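Sorbitol dehydrogenase (Gluconobacter oxydans, PDB 5ITG) probably oxidises D-sorbitol to L-sorbose with a nicotinamide dinucleotide as hydride acceptor, as a member of the mannitol dehydrogenase family. Local coordinates at residues A[36-41]-A[80-85]; A[72-77]-A[251-256]; A[297-302]-A[382-387]; A[312-315]-A[319-322]; A[432-437]-A[447-452]. One frame throughout, in Å; residues are numbered along the deposited sequence.

Contact 1 of 5, residues A[36-41]-A[80-85]; sequences FFRAHE and CLYSLT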
# COMPACT_ATOMS: atom_id res chain seq x y z
N PHE A 36 -8.76 -2.68 1.37
CA PHE A 36 -7.43 -3.25 1.57
C PHE A 36 -7.38 -4.10 2.84
O PHE A 36 -6.86 -5.22 2.83
CB PHE A 36 -6.37 -2.15 1.65
CG PHE A 36 -4.98 -2.68 1.76
CD1 PHE A 36 -4.43 -3.43 0.73
CD2 PHE A 36 -4.22 -2.47 2.91
CE1 PHE A 36 -3.14 -3.97 0.84
CE2 PHE A 36 -2.94 -3.00 3.03
CZ PHE A 36 -2.40 -3.76 2.00
N PHE A 37 -7.90 -3.55 3.93
CA PHE A 37 -7.93 -4.25 5.22
C PHE A 37 -8.65 -5.59 5.06
O PHE A 37 -8.16 -6.63 5.50
CB PHE A 37 -8.67 -3.42 6.28
CG PHE A 37 -9.27 -4.25 7.38
CD1 PHE A 37 -8.46 -4.83 8.35
CD2 PHE A 37 -10.64 -4.51 7.41
CE1 PHE A 37 -9.01 -5.67 9.33
CE2 PHE A 37 -11.20 -5.35 8.38
CZ PHE A 37 -10.38 -5.93 9.34
N ARG A 38 -9.82 -5.54 4.43
CA ARG A 38 -10.63 -6.73 4.25
C ARG A 38 -10.00 -7.82 3.37
O ARG A 38 -10.32 -9.00 3.53
CB ARG A 38 -11.99 -6.32 3.70
CG ARG A 38 -12.76 -5.41 4.64
CD ARG A 38 -13.90 -4.75 3.90
NE ARG A 38 -14.80 -5.76 3.37
CZ ARG A 38 -15.58 -5.59 2.30
NH1 ARG A 38 -15.58 -4.45 1.63
NH2 ARG A 38 -16.35 -6.59 1.91
N ALA A 39 -9.10 -7.42 2.47
CA ALA A 39 -8.45 -8.37 1.57
C ALA A 39 -7.01 -8.70 1.96
O ALA A 39 -6.38 -9.59 1.39
CB ALA A 39 -8.47 -7.83 0.14
N HIS A 40 -6.48 -7.99 2.95
CA HIS A 40 -5.10 -8.21 3.37
C HIS A 40 -5.03 -8.63 4.84
O HIS A 40 -4.97 -9.82 5.13
CB HIS A 40 -4.28 -6.94 3.10
CG HIS A 40 -2.81 -7.08 3.37
ND1 HIS A 40 -2.25 -6.81 4.59
CD2 HIS A 40 -1.80 -7.48 2.57
CE1 HIS A 40 -0.95 -7.02 4.54
NE2 HIS A 40 -0.65 -7.43 3.32
N GLU A 41 -5.08 -7.67 5.76
CA GLU A 41 -5.02 -8.00 7.18
C GLU A 41 -6.07 -9.05 7.58
O GLU A 41 -5.74 -10.06 8.21
CB GLU A 41 -5.21 -6.75 8.04
CG GLU A 41 -4.94 -7.01 9.53
CD GLU A 41 -5.29 -5.84 10.41
OE1 GLU A 41 -5.08 -4.69 9.98
OE2 GLU A 41 -5.75 -6.06 11.56
N CYS A 80 -21.56 -9.40 9.35
CA CYS A 80 -20.21 -8.93 9.07
C CYS A 80 -19.43 -9.82 8.10
O CYS A 80 -18.24 -9.61 7.88
CB CYS A 80 -19.42 -8.74 10.36
SG CYS A 80 -19.95 -7.29 11.32
N LEU A 81 -20.12 -10.79 7.51
CA LEU A 81 -19.52 -11.70 6.54
C LEU A 81 -19.51 -11.03 5.16
O LEU A 81 -20.42 -10.28 4.83
CB LEU A 81 -20.33 -12.99 6.43
CG LEU A 81 -20.44 -13.94 7.63
CD1 LEU A 81 -21.61 -14.89 7.39
CD2 LEU A 81 -19.15 -14.71 7.84
N TYR A 82 -18.47 -11.30 4.37
CA TYR A 82 -18.38 -10.74 3.03
C TYR A 82 -17.58 -11.69 2.15
O TYR A 82 -16.85 -12.55 2.64
CB TYR A 82 -17.71 -9.36 3.05
CG TYR A 82 -16.31 -9.35 3.60
CD1 TYR A 82 -16.08 -9.27 4.98
CD2 TYR A 82 -15.21 -9.44 2.76
CE1 TYR A 82 -14.79 -9.28 5.50
CE2 TYR A 82 -13.91 -9.46 3.26
CZ TYR A 82 -13.71 -9.38 4.64
OH TYR A 82 -12.43 -9.40 5.14
N SER A 83 -17.72 -11.54 0.83
CA SER A 83 -17.00 -12.42 -0.07
C SER A 83 -15.77 -11.75 -0.67
O SER A 83 -15.78 -10.57 -0.99
CB SER A 83 -17.91 -12.90 -1.21
OG SER A 83 -18.25 -11.83 -2.07
N LEU A 84 -14.71 -12.53 -0.80
CA LEU A 84 -13.48 -12.04 -1.36
C LEU A 84 -13.09 -12.91 -2.54
O LEU A 84 -12.84 -14.10 -2.38
CB LEU A 84 -12.35 -12.07 -0.33
CG LEU A 84 -10.95 -11.77 -0.88
CD1 LEU A 84 -10.94 -10.40 -1.55
CD2 LEU A 84 -9.92 -11.82 0.25
N THR A 85 -13.09 -12.31 -3.72
CA THR A 85 -12.70 -13.02 -4.93
C THR A 85 -11.21 -12.72 -5.13
O THR A 85 -10.79 -11.57 -4.99
CB THR A 85 -13.48 -12.52 -6.16
OG1 THR A 85 -14.88 -12.74 -5.94
CG2 THR A 85 -13.05 -13.27 -7.42

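Contact 2 of 5, residues A[72-77]-A[251-256]; sequences AEEFKA and DDLPLV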
# COMPACT_ATOMS: atom_id res chain seq x y z
N ALA A 72 -22.34 0.40 7.71
CA ALA A 72 -22.37 -0.34 8.97
C ALA A 72 -23.60 -1.24 9.05
O ALA A 72 -23.54 -2.35 9.58
CB ALA A 72 -22.36 0.63 10.15
N GLU A 73 -24.72 -0.76 8.51
CA GLU A 73 -25.96 -1.54 8.53
C GLU A 73 -25.85 -2.74 7.61
O GLU A 73 -26.30 -3.83 7.94
CB GLU A 73 -27.14 -0.66 8.11
CG GLU A 73 -27.42 0.48 9.07
CD GLU A 73 -28.54 1.39 8.61
OE1 GLU A 73 -28.39 2.03 7.54
OE2 GLU A 73 -29.56 1.47 9.31
N GLU A 74 -25.24 -2.54 6.44
CA GLU A 74 -25.08 -3.62 5.48
C GLU A 74 -24.18 -4.72 6.03
O GLU A 74 -24.39 -5.90 5.77
CB GLU A 74 -24.53 -3.08 4.17
CG GLU A 74 -25.44 -2.08 3.49
CD GLU A 74 -25.01 -1.75 2.08
OE1 GLU A 74 -23.86 -1.30 1.90
OE2 GLU A 74 -25.82 -1.94 1.15
N PHE A 75 -23.16 -4.32 6.79
CA PHE A 75 -22.23 -5.27 7.40
C PHE A 75 -22.97 -6.10 8.44
O PHE A 75 -22.97 -7.33 8.39
CB PHE A 75 -21.06 -4.53 8.07
CG PHE A 75 -19.85 -4.38 7.19
CD1 PHE A 75 -19.00 -5.47 6.95
CD2 PHE A 75 -19.54 -3.16 6.59
CE1 PHE A 75 -17.88 -5.34 6.13
CE2 PHE A 75 -18.42 -3.02 5.77
CZ PHE A 75 -17.59 -4.11 5.54
N LYS A 76 -23.61 -5.42 9.39
CA LYS A 76 -24.36 -6.11 10.43
C LYS A 76 -25.43 -7.02 9.82
O LYS A 76 -25.70 -8.11 10.34
CB LYS A 76 -25.03 -5.08 11.36
CG LYS A 76 -24.04 -4.20 12.12
CD LYS A 76 -23.22 -4.99 13.14
CE LYS A 76 -24.09 -5.53 14.26
NZ LYS A 76 -23.31 -6.23 15.32
N ALA A 77 -26.02 -6.59 8.72
CA ALA A 77 -27.06 -7.38 8.05
C ALA A 77 -26.54 -8.74 7.58
O ALA A 77 -27.28 -9.72 7.56
CB ALA A 77 -27.63 -6.60 6.86
N ASP A 251 -24.12 -10.66 -2.40
CA ASP A 251 -23.28 -9.92 -1.46
C ASP A 251 -23.44 -8.42 -1.63
O ASP A 251 -23.37 -7.90 -2.73
CB ASP A 251 -21.82 -10.30 -1.69
CG ASP A 251 -20.91 -9.87 -0.56
OD1 ASP A 251 -21.37 -9.10 0.32
OD2 ASP A 251 -19.74 -10.29 -0.55
N ASP A 252 -23.67 -7.72 -0.52
CA ASP A 252 -23.80 -6.27 -0.55
C ASP A 252 -22.42 -5.61 -0.49
O ASP A 252 -22.24 -4.46 -0.91
CB ASP A 252 -24.64 -5.78 0.62
CG ASP A 252 -26.13 -5.85 0.34
OD1 ASP A 252 -26.59 -5.12 -0.56
OD2 ASP A 252 -26.83 -6.63 1.01
N LEU A 253 -21.44 -6.35 0.02
CA LEU A 253 -20.08 -5.85 0.18
C LEU A 253 -19.01 -6.75 -0.45
O LEU A 253 -18.04 -7.13 0.20
CB LEU A 253 -19.78 -5.68 1.67
CG LEU A 253 -20.84 -4.86 2.41
CD1 LEU A 253 -20.74 -5.09 3.90
CD2 LEU A 253 -20.67 -3.39 2.05
N PRO A 254 -19.16 -7.09 -1.74
CA PRO A 254 -18.18 -7.95 -2.41
C PRO A 254 -16.94 -7.16 -2.81
O PRO A 254 -17.03 -5.98 -3.11
CB PRO A 254 -18.94 -8.44 -3.63
CG PRO A 254 -19.69 -7.20 -4.02
CD PRO A 254 -20.23 -6.69 -2.68
N LEU A 255 -15.79 -7.82 -2.80
CA LEU A 255 -14.56 -7.17 -3.22
C LEU A 255 -13.67 -8.20 -3.89
O LEU A 255 -13.89 -9.42 -3.77
CB LEU A 255 -13.84 -6.52 -2.03
CG LEU A 255 -13.06 -7.36 -1.02
CD1 LEU A 255 -12.34 -6.43 -0.05
CD2 LEU A 255 -13.99 -8.29 -0.27
N VAL A 256 -12.67 -7.71 -4.62
CA VAL A 256 -11.77 -8.58 -5.35
C VAL A 256 -10.33 -8.09 -5.19
O VAL A 256 -10.08 -6.90 -5.01
CB VAL A 256 -12.17 -8.61 -6.86
CG1 VAL A 256 -12.24 -7.20 -7.40
CG2 VAL A 256 -11.19 -9.45 -7.65

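Contact 3 of 5, residues A[297-302]-A[382-387]; sequences MLNAGH and QVFWTE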
# COMPACT_ATOMS: atom_id res chain seq x y z
N MSE A 297 12.51 -2.60 -7.13
CA MSE A 297 12.17 -3.61 -8.14
C MSE A 297 10.72 -3.46 -8.63
O MSE A 297 10.50 -3.34 -9.82
CB MSE A 297 12.41 -5.02 -7.59
CG MSE A 297 13.90 -5.36 -7.45
SE MSE A 297 14.17 -7.21 -7.00
CE MSE A 297 13.72 -7.96 -8.74
N LEU A 298 9.74 -3.45 -7.72
CA LEU A 298 8.35 -3.33 -8.14
C LEU A 298 8.00 -1.93 -8.63
O LEU A 298 7.56 -1.75 -9.77
CB LEU A 298 7.39 -3.72 -7.00
CG LEU A 298 5.89 -3.62 -7.36
CD1 LEU A 298 5.51 -4.74 -8.29
CD2 LEU A 298 5.04 -3.69 -6.10
N ASN A 299 8.21 -0.93 -7.77
CA ASN A 299 7.91 0.46 -8.13
C ASN A 299 8.80 0.96 -9.26
O ASN A 299 8.32 1.58 -10.22
CB ASN A 299 8.05 1.37 -6.89
CG ASN A 299 7.15 0.93 -5.74
OD1 ASN A 299 6.06 0.38 -5.95
ND2 ASN A 299 7.60 1.18 -4.52
N ALA A 300 10.10 0.71 -9.15
CA ALA A 300 11.06 1.11 -10.17
C ALA A 300 10.73 0.42 -11.49
O ALA A 300 10.83 1.02 -12.56
CB ALA A 300 12.49 0.72 -9.73
N GLY A 301 10.35 -0.86 -11.40
CA GLY A 301 10.02 -1.62 -12.60
C GLY A 301 8.75 -1.10 -13.25
O GLY A 301 8.62 -1.10 -14.48
N HIS A 302 7.80 -0.66 -12.43
CA HIS A 302 6.54 -0.15 -12.93
C HIS A 302 6.79 1.05 -13.86
O HIS A 302 6.23 1.11 -14.95
CB HIS A 302 5.63 0.26 -11.76
CG HIS A 302 4.23 -0.26 -11.89
ND1 HIS A 302 3.38 -0.36 -10.81
CD2 HIS A 302 3.54 -0.73 -12.95
CE1 HIS A 302 2.23 -0.87 -11.21
NE2 HIS A 302 2.30 -1.10 -12.50
N GLN A 382 12.72 10.01 -8.32
CA GLN A 382 13.55 10.33 -7.17
C GLN A 382 13.55 9.18 -6.16
O GLN A 382 14.61 8.74 -5.71
CB GLN A 382 13.06 11.60 -6.48
CG GLN A 382 13.10 12.85 -7.34
CD GLN A 382 12.54 14.06 -6.62
OE1 GLN A 382 11.58 13.95 -5.86
NE2 GLN A 382 13.13 15.23 -6.86
N VAL A 383 12.37 8.69 -5.80
CA VAL A 383 12.31 7.61 -4.82
C VAL A 383 12.67 6.22 -5.35
O VAL A 383 13.45 5.50 -4.71
CB VAL A 383 10.92 7.56 -4.16
CG1 VAL A 383 10.87 6.43 -3.12
CG2 VAL A 383 10.61 8.91 -3.49
N PHE A 384 12.15 5.83 -6.51
CA PHE A 384 12.40 4.49 -7.03
C PHE A 384 13.72 4.23 -7.76
O PHE A 384 14.22 3.10 -7.73
CB PHE A 384 11.28 4.05 -8.00
CG PHE A 384 9.89 4.39 -7.54
CD1 PHE A 384 9.57 4.49 -6.19
CD2 PHE A 384 8.87 4.56 -8.48
CE1 PHE A 384 8.27 4.75 -5.79
CE2 PHE A 384 7.57 4.81 -8.08
CZ PHE A 384 7.26 4.91 -6.74
N TRP A 385 14.28 5.24 -8.41
CA TRP A 385 15.49 5.04 -9.21
C TRP A 385 16.84 5.53 -8.66
O TRP A 385 17.88 5.03 -9.08
CB TRP A 385 15.31 5.66 -10.60
CG TRP A 385 14.37 4.95 -11.55
CD1 TRP A 385 13.63 3.83 -11.30
CD2 TRP A 385 14.11 5.31 -12.91
NE1 TRP A 385 12.92 3.47 -12.43
CE2 TRP A 385 13.20 4.37 -13.43
CE3 TRP A 385 14.55 6.35 -13.74
CZ2 TRP A 385 12.73 4.43 -14.75
CZ3 TRP A 385 14.09 6.42 -15.05
CH2 TRP A 385 13.19 5.46 -15.54
N THR A 386 16.82 6.50 -7.76
CA THR A 386 18.07 7.08 -7.25
C THR A 386 19.15 6.11 -6.77
O THR A 386 20.31 6.22 -7.19
CB THR A 386 17.78 8.12 -6.15
OG1 THR A 386 17.03 9.20 -6.71
CG2 THR A 386 19.09 8.67 -5.57
N GLU A 387 18.81 5.17 -5.90
CA GLU A 387 19.83 4.24 -5.41
C GLU A 387 20.48 3.45 -6.55
O GLU A 387 21.70 3.32 -6.61
CB GLU A 387 19.22 3.28 -4.38
CG GLU A 387 20.19 2.22 -3.82
CD GLU A 387 21.34 2.81 -3.02
OE1 GLU A 387 21.07 3.62 -2.11
OE2 GLU A 387 22.51 2.44 -3.28

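Contact 4 of 5, residues A[312-315]-A[319-322]; sequences VGYE and DAIE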
# COMPACT_ATOMS: atom_id res chain seq x y z
N VAL A 312 5.18 4.31 -26.82
CA VAL A 312 4.75 3.34 -27.83
C VAL A 312 3.26 3.53 -28.08
O VAL A 312 2.77 3.27 -29.18
CB VAL A 312 5.01 1.89 -27.38
CG1 VAL A 312 4.40 0.91 -28.38
CG2 VAL A 312 6.50 1.64 -27.26
N GLY A 313 2.53 3.99 -27.07
CA GLY A 313 1.11 4.21 -27.25
C GLY A 313 0.23 3.24 -26.49
O GLY A 313 -0.94 3.07 -26.81
N TYR A 314 0.79 2.59 -25.48
CA TYR A 314 0.03 1.65 -24.67
C TYR A 314 -0.76 2.38 -23.59
O TYR A 314 -0.20 3.21 -22.86
CB TYR A 314 0.96 0.62 -24.03
CG TYR A 314 1.54 -0.36 -25.01
CD1 TYR A 314 0.71 -1.14 -25.81
CD2 TYR A 314 2.93 -0.51 -25.14
CE1 TYR A 314 1.24 -2.06 -26.72
CE2 TYR A 314 3.46 -1.41 -26.04
CZ TYR A 314 2.61 -2.18 -26.83
OH TYR A 314 3.13 -3.09 -27.71
N GLU A 315 -2.04 2.08 -23.49
CA GLU A 315 -2.90 2.72 -22.51
C GLU A 315 -2.87 2.06 -21.13
O GLU A 315 -3.00 2.73 -20.11
CB GLU A 315 -4.35 2.74 -23.00
CG GLU A 315 -5.31 3.38 -22.02
CD GLU A 315 -6.75 3.31 -22.49
OE1 GLU A 315 -7.04 3.81 -23.60
OE2 GLU A 315 -7.59 2.75 -21.74
N ASP A 319 -1.03 -4.13 -21.33
CA ASP A 319 -0.76 -4.08 -22.77
C ASP A 319 0.75 -3.89 -22.95
O ASP A 319 1.37 -4.48 -23.84
CB ASP A 319 -1.45 -2.89 -23.44
CG ASP A 319 -2.94 -2.84 -23.20
OD1 ASP A 319 -3.63 -3.86 -23.44
OD2 ASP A 319 -3.43 -1.77 -22.79
N ALA A 320 1.34 -3.05 -22.10
CA ALA A 320 2.76 -2.78 -22.18
C ALA A 320 3.63 -3.97 -21.79
O ALA A 320 4.65 -4.24 -22.43
CB ALA A 320 3.12 -1.58 -21.31
N ILE A 321 3.21 -4.70 -20.76
CA ILE A 321 3.99 -5.84 -20.30
C ILE A 321 3.99 -6.99 -21.32
O ILE A 321 4.85 -7.87 -21.28
CB ILE A 321 3.48 -6.35 -18.92
CG1 ILE A 321 4.51 -7.29 -18.29
CG2 ILE A 321 2.13 -7.04 -19.07
CD1 ILE A 321 5.78 -6.58 -17.81
N GLU A 322 3.04 -6.95 -22.25
CA GLU A 322 2.92 -7.96 -23.30
C GLU A 322 3.81 -7.62 -24.49
O GLU A 322 4.00 -8.43 -25.39
CB GLU A 322 1.47 -8.09 -23.76
CG GLU A 322 0.60 -8.93 -22.82
CD GLU A 322 -0.89 -8.73 -23.05
OE1 GLU A 322 -1.32 -8.71 -24.23
OE2 GLU A 322 -1.64 -8.59 -22.06

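Contact 5 of 5, residues A[432-437]-A[447-452]; sequences DAEWKL and LKLPAF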
# COMPACT_ATOMS: atom_id res chain seq x y z
N ASP A 432 5.94 26.29 -14.20
CA ASP A 432 6.15 26.76 -15.57
C ASP A 432 7.59 26.54 -16.00
O ASP A 432 7.86 26.13 -17.13
CB ASP A 432 5.81 28.25 -15.70
CG ASP A 432 4.36 28.54 -15.38
OD1 ASP A 432 3.48 27.82 -15.89
OD2 ASP A 432 4.10 29.51 -14.62
N ALA A 433 8.52 26.83 -15.09
CA ALA A 433 9.94 26.67 -15.38
C ALA A 433 10.25 25.22 -15.75
O ALA A 433 10.82 24.94 -16.81
CB ALA A 433 10.76 27.08 -14.16
N GLU A 434 9.87 24.29 -14.89
CA GLU A 434 10.12 22.87 -15.15
C GLU A 434 9.52 22.41 -16.48
O GLU A 434 10.20 21.81 -17.30
CB GLU A 434 9.57 22.01 -14.01
CG GLU A 434 10.33 22.13 -12.70
CD GLU A 434 10.26 23.52 -12.10
OE1 GLU A 434 9.15 23.97 -11.74
OE2 GLU A 434 11.33 24.16 -11.99
N TRP A 435 8.23 22.70 -16.69
CA TRP A 435 7.55 22.29 -17.91
C TRP A 435 8.15 22.88 -19.18
O TRP A 435 8.06 22.27 -20.24
CB TRP A 435 6.06 22.62 -17.84
CG TRP A 435 5.25 21.55 -17.17
CD1 TRP A 435 4.48 21.68 -16.05
CD2 TRP A 435 5.12 20.18 -17.59
NE1 TRP A 435 3.88 20.48 -15.75
CE2 TRP A 435 4.25 19.54 -16.67
CE3 TRP A 435 5.65 19.43 -18.64
CZ2 TRP A 435 3.90 18.19 -16.78
CZ3 TRP A 435 5.30 18.09 -18.76
CH2 TRP A 435 4.44 17.48 -17.83
N LYS A 436 8.76 24.06 -19.07
CA LYS A 436 9.38 24.68 -20.23
C LYS A 436 10.55 23.81 -20.67
O LYS A 436 10.72 23.54 -21.85
CB LYS A 436 9.89 26.08 -19.89
CG LYS A 436 10.69 26.73 -21.02
CD LYS A 436 11.24 28.10 -20.61
CE LYS A 436 11.98 28.78 -21.75
NZ LYS A 436 12.44 30.14 -21.38
N LEU A 437 11.35 23.39 -19.70
CA LEU A 437 12.50 22.54 -19.97
C LEU A 437 12.05 21.21 -20.56
O LEU A 437 12.56 20.76 -21.59
CB LEU A 437 13.28 22.28 -18.68
CG LEU A 437 13.96 23.47 -18.02
CD1 LEU A 437 14.57 23.04 -16.69
CD2 LEU A 437 15.04 24.03 -18.94
N LEU A 447 17.51 17.80 -18.64
CA LEU A 447 18.38 17.02 -17.76
C LEU A 447 18.44 17.75 -16.42
O LEU A 447 18.80 17.16 -15.40
CB LEU A 447 19.78 16.90 -18.36
CG LEU A 447 19.96 15.90 -19.51
CD1 LEU A 447 21.36 16.00 -20.08
CD2 LEU A 447 19.71 14.49 -18.99
N LYS A 448 18.08 19.03 -16.43
CA LYS A 448 18.09 19.83 -15.21
C LYS A 448 16.83 19.66 -14.36
O LYS A 448 16.75 20.22 -13.26
CB LYS A 448 18.28 21.31 -15.56
CG LYS A 448 19.51 21.59 -16.41
CD LYS A 448 19.57 23.05 -16.86
CE LYS A 448 18.42 23.40 -17.79
NZ LYS A 448 18.44 24.85 -18.13
N LEU A 449 15.85 18.89 -14.83
CA LEU A 449 14.63 18.70 -14.05
C LEU A 449 14.98 18.13 -12.68
O LEU A 449 15.98 17.42 -12.54
CB LEU A 449 13.65 17.76 -14.77
CG LEU A 449 12.98 18.32 -16.03
CD1 LEU A 449 12.22 17.21 -16.76
CD2 LEU A 449 12.04 19.45 -15.63
N PRO A 450 14.17 18.43 -11.66
CA PRO A 450 14.38 17.96 -10.28
C PRO A 450 14.38 16.44 -10.13
O PRO A 450 14.90 15.91 -9.14
CB PRO A 450 13.22 18.59 -9.51
CG PRO A 450 12.89 19.82 -10.32
CD PRO A 450 12.99 19.30 -11.73
N ALA A 451 13.80 15.74 -11.09
CA ALA A 451 13.70 14.28 -11.05
C ALA A 451 15.04 13.58 -10.84
O ALA A 451 15.10 12.51 -10.22
CB ALA A 451 13.04 13.77 -12.34
N PHE A 452 16.11 14.18 -11.35
CA PHE A 452 17.44 13.59 -11.29
C PHE A 452 18.38 14.17 -10.23
O PHE A 452 19.58 13.87 -10.23
CB PHE A 452 18.07 13.70 -12.68
CG PHE A 452 17.10 13.44 -13.80
CD1 PHE A 452 16.33 12.27 -13.81
CD2 PHE A 452 16.92 14.37 -14.82
CE1 PHE A 452 15.38 12.05 -14.82
CE2 PHE A 452 15.97 14.16 -15.83
CZ PHE A 452 15.20 12.99 -15.83

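Contact 1 of 5, residues A[36-41]-A[80-85]
Tyr82, on strand 82-87 of the Rossmann-domain sheet, reaches across to Arg38 on helix 35-39, the short helix that follows strand 26-31. Its CG lies between the backbone N and the carbonyl carbon (chi1 60°), a setting that sends the ring to the helix. There the phenol is engaged twice by one residue. Its hydroxyl donates to the main chain: OH of Tyr82 lies 2.7 Å from O of Arg38, in the carbonyl plane and on a lone pair. Arg38's own side chain doubles back over the ring, bent at chi3, with NE 3.6 Å above the plane of the Tyr82 ring and over its centre. The guanidinium carbon CZ of Arg38 lies over the same face, 4.2 Å from the centroid of the Tyr82 ring, in a cation-pi contact. The two planes are 74° apart, so the guanidinium stands nearly on edge over the ring and does not stack flat. NH2 of Arg38 comes down at the CG end of the ring, 3.2 Å from CG of Tyr82, and bonds to the carbonyl O of Leu253, whereas NE, buried here, has no hydrogen-bonding partner in the model.

At Ser83 the strand turns its side chain from the helix, and OG bonds to Asp251 instead. Leu84 faces the helix again, as the alternation of a strand requires. With CG anti to the backbone N (chi1 171°), both methyls meet Ala39: CD2 of Leu84 lies 4.0 Å from CA of Ala39, and CD1 of Leu84 meets CB of Ala39 at 3.9 Å.

Contact 2 of 5, residues A[72-77]-A[251-256]
Leu253 presses one methyl onto the ring of Phe75, joining helix 66-77 of the Rossmann domain to the loop that runs into strand 255-258. This is the tight part of the contact. CG of Leu253 is anti to the carbonyl carbon (chi1 -52°), which helps direct CD1 to the ring. CD1 of Leu253 lies 3.3 Å from the centroid of the Phe75 ring and only 5° off its normal, a CH-pi contact centred on the face. The six ring carbons are accordingly almost equidistant from the methyl, from 3.5 Å for CG of Phe75 to 3.7 Å for CZ of Phe75, each measured to CD1 of Leu253. The leucine meets the ring at about a right angle, and Phe75 also stacks with Tyr104 of strand 93-106.

Toward solvent the packing is slacker and polar. The other methyl, CD2 of Leu253, approaches OE1 of Glu74 no closer than 3.8 Å. Exposed Asp252 brings a second carboxylate to the same place, with OD1 of Asp252 3.7 Å from OE2 of Glu74 and the two planes 36° apart. These like charges would disfavour each other, but Lys70 forms a salt bridge with OE2 of Glu74 and probably eases the repulsion.

An Asx turn helps shape the loop. OD1 of Asp251 accepts from NE2 of Gln78 and also from N of Leu253, which lies 2.8 Å from OD1 of Asp251 and arrives from above the carboxylate plane.

Contact 3 of 5, residues A[297-302]-A[382-387]
Ala300 and Phe384 mark the place where helices 288-312 and 377-394 pass each other, their CA atoms 4.8 Å apart. The axes of segments 297-302 and 382-387 approach to 8.6 Å, with an angle of 102° between their N-to-C directions. In these segments the steep crossing brings the small side chain of Ala300 to the middle of the contact. CB of Ala300 rests 3.6 Å from O of Phe384, so side chain meets main chain there.

The side chains of Phe384 and Trp385 part toward different turns of helix 288-312. CG of Phe384 is anti to its carbonyl carbon, which lays the ring over Asn299: CB of Asn299 stands 3.3 Å from the centroid of the Phe384 ring, practically on the normal, as a CH-pi contact. That methylene sits over the centre, while the amide, tilted 37° to the ring, lies toward the CE1 side with ND2 of Asn299 3.8 Å from CE1 of Phe384; Ile295 touches the same phenylalanine. Trp385 reaches toward Val303 and Met304. Its indole NE1 donates to O of Ala300 over 3.2 Å, nearly straight at 175°; the acceptor lies in the ring plane of Trp385, but the donor is tilted from the carbonyl plane. That bond helps set the rotation of the indole, and CD1 of Trp385 closes on CB of Ala300 at 3.7 Å.

A near-perpendicular crossing built on an alanine, flanked by one aromatic held by its face and one by an N-H, joins two long helices of the all-helical C-terminal domain of the mannitol dehydrogenase family.

Contact 4 of 5, residues A[312-315]-A[319-322]
Tyr314 sets one face of its ring against the backbone of Asp319 and Ala320, in the tight connection between helix 288-312 and helix 317-320. CG is turned anti to its carbonyl carbon (chi1 -71°), which helps bring the ring to this position, and two main-chain atoms rest on the same face, each 3.7 Å above the plane of the Tyr314 ring and offset toward the rim. One is CA of Ala320, 4.1 Å from the centroid of the Tyr314 ring, close enough for a CH-pi contact. The other is the carbonyl O of Asp319, 3.8 Å from CE1 of Tyr314. Side chains add a border: CB of Asp319 meets CD1 of Tyr314 at 3.7 Å, and CB of Ala320 lies 4.0 Å from CD2 of Tyr314. The carboxylate of Asp319 crosses obliquely, its plane 28° from that of the ring.

Gly313, the C-prime residue of a Schellman motif, has positive phi and ends the long helix just ahead of Tyr314.

No hydrogen bond links the two segments. Asp323 bonds to the OH of Tyr314, while OD2 of Asp319 bonds weakly to N of Asn316. Cohesion therefore probably comes mainly from dispersion over the face, and the bond to Asp323 helps hold the ring. The acidic groups of Glu315 and Asp319, 6.2 Å apart from OE2 of Glu315 to OD2 of Asp319, are like charges not in contact and would at most repel weakly.

Contact 5 of 5, residues A[432-437]-A[447-452]
The CA atoms of Glu434 and Leu449 are 6.2 Å apart where helix 432-439 passes the irregular segment 447-452, with no hydrogen bond between the two segments. Leu449 is the buried member of the contact. Its CD2 lies 3.4 Å from the carbonyl O of Glu434 and also touches that residue's CB, while Leu410, Leu413 and Tyr430 also touch the same leucine from elsewhere in the fold. Beside it, CG of Glu434 packs on CD of Pro450 at 4.0 Å, the two side chains crossing at about a right angle. The glutamate chain is bent at chi2 (64°), which carries its carboxylate back to the start of its own helix, where OE1 accepts from N of Gly431.

This contact ties helix 432-439 of the helical C-terminal domain to the linker that leads on to helix 461-477, a linker made partly of 3-10 turns. Leu437, one turn further, places its CB 4.3 Å from CD2 of Leu449 and also meets the end of Lys448. That lysine, bent at chi3, runs across the leucine on the exposed side: CE and NZ of Lys448 are each 3.6 Å from CD2 of Leu437, and CE of Lys448 is 4.0 Å from CD1 of Leu437.

How the contacts relate
Contacts 1 and 2 belong to the Rossmann domain, contacts 3, 4 and 5 to the helical C-terminal domain. Contact 1 is fully buried and contact 5 lies at the surface, with contacts 2, 3 and 4 between. Contacts 1 and 2 touch, 10 Å apart between centres, and reach the same sheet through neighbouring strands 82-87 and 255-258. Contact 3 joins contact 5 through a probable hydrogen bond from Gln382 to Pro450, whereas contact 4 lies within the chain spanned by contact 3, touching neither. Side-chain-to-carbonyl bonds cross contacts 1 and 3, which lie on opposite sides of the chain's centre; contacts 2, 4 and 5 have no hydrogen bond across, pairing apolar or CH-pi packing with carboxylates or a lysine at their outer margins.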